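Local atomic coordinates of D-isomer specific 2-hydroxyacid dehydrogenase family protein (Desulfovibrio vulgaris, PDB entry 5TX7), a protein that probably catalyses the NAD-dependent interconversion of D-2-hydroxyacids and the corresponding 2-oxoacids. Residues Asp101-His106 / His286-Ser291. Sequence-based numbering, arbitrary orientation.
Sequences DSVAQH and HLAWAS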
loop_
_atom_site.group_PDB
_atom_site.type_symbol
_atom_site.label_atom_id
_atom_site.label_comp_id
_atom_site.label_asym_id
_atom_site.label_seq_id
_atom_site.Cartn_x
_atom_site.Cartn_y
_atom_site.Cartn_z
ATOM N N ASP A 101 1.015 11.870 -8.112
ATOM C CA ASP A 101 1.550 10.644 -7.536
ATOM C C ASP A 101 1.130 10.448 -6.086
ATOM O O ASP A 101 0.887 9.318 -5.661
ATOM C CB ASP A 101 3.060 10.644 -7.648
ATOM C CG ASP A 101 3.533 10.530 -9.097
ATOM O OD1 ASP A 101 3.222 9.489 -9.718
ATOM O OD2 ASP A 101 4.219 11.460 -9.597
ATOM N N SER A 102 1.056 11.547 -5.327
ATOM C CA SER A 102 0.603 11.498 -3.945
ATOM C C SER A 102 -0.792 10.883 -3.882
ATOM O O SER A 102 -1.023 9.942 -3.118
ATOM C CB SER A 102 0.595 12.891 -3.330
ATOM O OG SER A 102 0.466 12.834 -1.916
ATOM N N VAL A 103 -1.694 11.377 -4.730
ATOM C CA VAL A 103 -3.094 10.947 -4.708
ATOM C C VAL A 103 -3.257 9.514 -5.193
ATOM O O VAL A 103 -3.877 8.695 -4.491
ATOM C CB VAL A 103 -4.020 11.935 -5.473
ATOM C CG1 VAL A 103 -5.443 11.410 -5.607
ATOM C CG2 VAL A 103 -4.066 13.280 -4.711
ATOM N N ALA A 104 -2.695 9.203 -6.362
ATOM C CA ALA A 104 -2.724 7.840 -6.899
ATOM C C ALA A 104 -2.189 6.780 -5.915
ATOM O O ALA A 104 -2.772 5.733 -5.743
ATOM C CB ALA A 104 -1.946 7.779 -8.195
ATOM N N GLN A 105 -1.068 7.063 -5.278
ATOM C CA GLN A 105 -0.556 6.185 -4.235
ATOM C C GLN A 105 -1.452 6.081 -3.001
ATOM O O GLN A 105 -1.473 5.026 -2.353
ATOM C CB GLN A 105 0.855 6.601 -3.827
ATOM C CG GLN A 105 1.827 6.329 -4.966
ATOM C CD GLN A 105 3.240 6.746 -4.687
ATOM O OE1 GLN A 105 3.689 6.789 -3.533
ATOM N NE2 GLN A 105 3.965 7.057 -5.748
ATOM N N HIS A 106 -2.178 7.151 -2.661
ATOM C CA HIS A 106 -3.121 7.071 -1.534
ATOM C C HIS A 106 -4.326 6.138 -1.829
ATOM O O HIS A 106 -4.831 5.455 -0.924
ATOM C CB HIS A 106 -3.612 8.463 -1.098
ATOM C CG HIS A 106 -4.226 8.473 0.262
ATOM N ND1 HIS A 106 -3.509 8.177 1.402
ATOM C CD2 HIS A 106 -5.492 8.722 0.670
ATOM C CE1 HIS A 106 -4.309 8.243 2.453
ATOM N NE2 HIS A 106 -5.513 8.594 2.040
ATOM N N HIS A 286 -8.557 14.112 4.557
ATOM C CA HIS A 286 -8.247 14.958 3.415
ATOM C C HIS A 286 -6.752 15.239 3.283
ATOM O O HIS A 286 -6.331 16.388 3.209
ATOM C CB HIS A 286 -9.060 16.247 3.511
ATOM C CG HIS A 286 -9.251 16.944 2.206
ATOM N ND1 HIS A 286 -10.206 17.925 2.028
ATOM C CD2 HIS A 286 -8.610 16.817 1.020
ATOM C CE1 HIS A 286 -10.135 18.380 0.787
ATOM N NE2 HIS A 286 -9.188 17.712 0.150
ATOM N N LEU A 287 -5.967 14.172 3.244
ATOM C CA LEU A 287 -4.516 14.247 3.206
ATOM C C LEU A 287 -3.894 13.494 2.019
ATOM O O LEU A 287 -2.693 13.270 1.996
ATOM C CB LEU A 287 -3.951 13.721 4.548
ATOM C CG LEU A 287 -4.281 12.303 5.012
ATOM C CD1 LEU A 287 -3.725 11.241 4.086
ATOM C CD2 LEU A 287 -3.757 12.044 6.412
ATOM N N ALA A 288 -4.694 13.109 1.040
ATOM C CA ALA A 288 -4.186 12.312 -0.092
ATOM C C ALA A 288 -3.151 13.112 -0.893
ATOM O O ALA A 288 -2.166 12.559 -1.375
ATOM C CB ALA A 288 -5.325 11.876 -0.990
ATOM N N TRP A 289 -3.406 14.414 -1.016
ATOM C CA TRP A 289 -2.532 15.404 -1.692
ATOM C C TRP A 289 -1.197 15.698 -1.035
ATOM O O TRP A 289 -0.364 16.400 -1.624
ATOM C CB TRP A 289 -3.269 16.758 -1.770
ATOM C CG TRP A 289 -3.493 17.363 -0.391
ATOM C CD1 TRP A 289 -4.492 17.052 0.488
ATOM C CD2 TRP A 289 -2.666 18.337 0.273
ATOM N NE1 TRP A 289 -4.343 17.777 1.646
ATOM C CE2 TRP A 289 -3.231 18.568 1.545
ATOM C CE3 TRP A 289 -1.508 19.042 -0.091
ATOM C CZ2 TRP A 289 -2.694 19.484 2.454
ATOM C CZ3 TRP A 289 -0.959 19.943 0.821
ATOM C CH2 TRP A 289 -1.550 20.155 2.087
ATOM N N ALA A 290 -1.000 15.215 0.185
ATOM C CA ALA A 290 -0.080 15.857 1.136
ATOM C C ALA A 290 1.250 15.167 1.391
ATOM O O ALA A 290 1.840 15.373 2.458
ATOM C CB ALA A 290 -0.805 16.052 2.446
ATOM N N SER A 291 1.763 14.378 0.443
ATOM C CA SER A 291 3.085 13.785 0.639
ATOM C C SER A 291 4.146 14.894 0.687
ATOM O O SER A 291 3.963 15.962 0.087
ATOM C CB SER A 291 3.445 12.807 -0.466
ATOM O OG SER A 291 3.753 13.510 -1.666
#
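The loop that follows the last strand of the NAD-binding sheet carries His-286, probably the counterpart of the family's catalytic histidine, its ND1 bonded to Glu-267, and then makes a type I turn, Leu-287 to Ala-290, against the start of helix 100-116. Ser-102 OG, anti to the backbone N (chi1 -166°), donates a hydrogen bond to Ala-288 O (2.7 Å), in the carbonyl plane on a lone pair, and accepts one from the N-H of Ser-291 N (3.1 Å). A small hydroxyl suits this place, since one atom serves the turn as donor and the residue just past it as acceptor. Ser-291 is itself the N-cap of helix 292-310, its OG bonded to Ala-294 N and to Glu-145 of the second subunit. One helical turn beyond Ser-102, Ala-288 CA lies over one face of the His-106 ring, a CH-pi contact, and Ala-288 CB meets His-106 CD2 at 3.6 Å; the short alanine side chain suits such close backbone approach. Leu-287 crosses the His-106 side chain at about a right angle, bringing apolar CD1 to CE1 of His-106 at 3.5 Å, while His-106 NE2 bonds Thr-284 OG1. Apolar Val-103 and Ala-288 suit this largely buried seam, Val-103 CG2 lying 4.2 Å from Ala-288 CB. Trp-289, whose side chain starts away from the helix, bonds through NE1 to His-286 O at 2.9 Å, the donor above the carbonyl plane. The loop linking strand 281-283 to helix 292-310 thus rests on the N-terminal part of helix 100-116, with Val-103 also touching helix 158-169 and Arg-116 of the second subunit bonded to Ser-102 O and Ala-288 O.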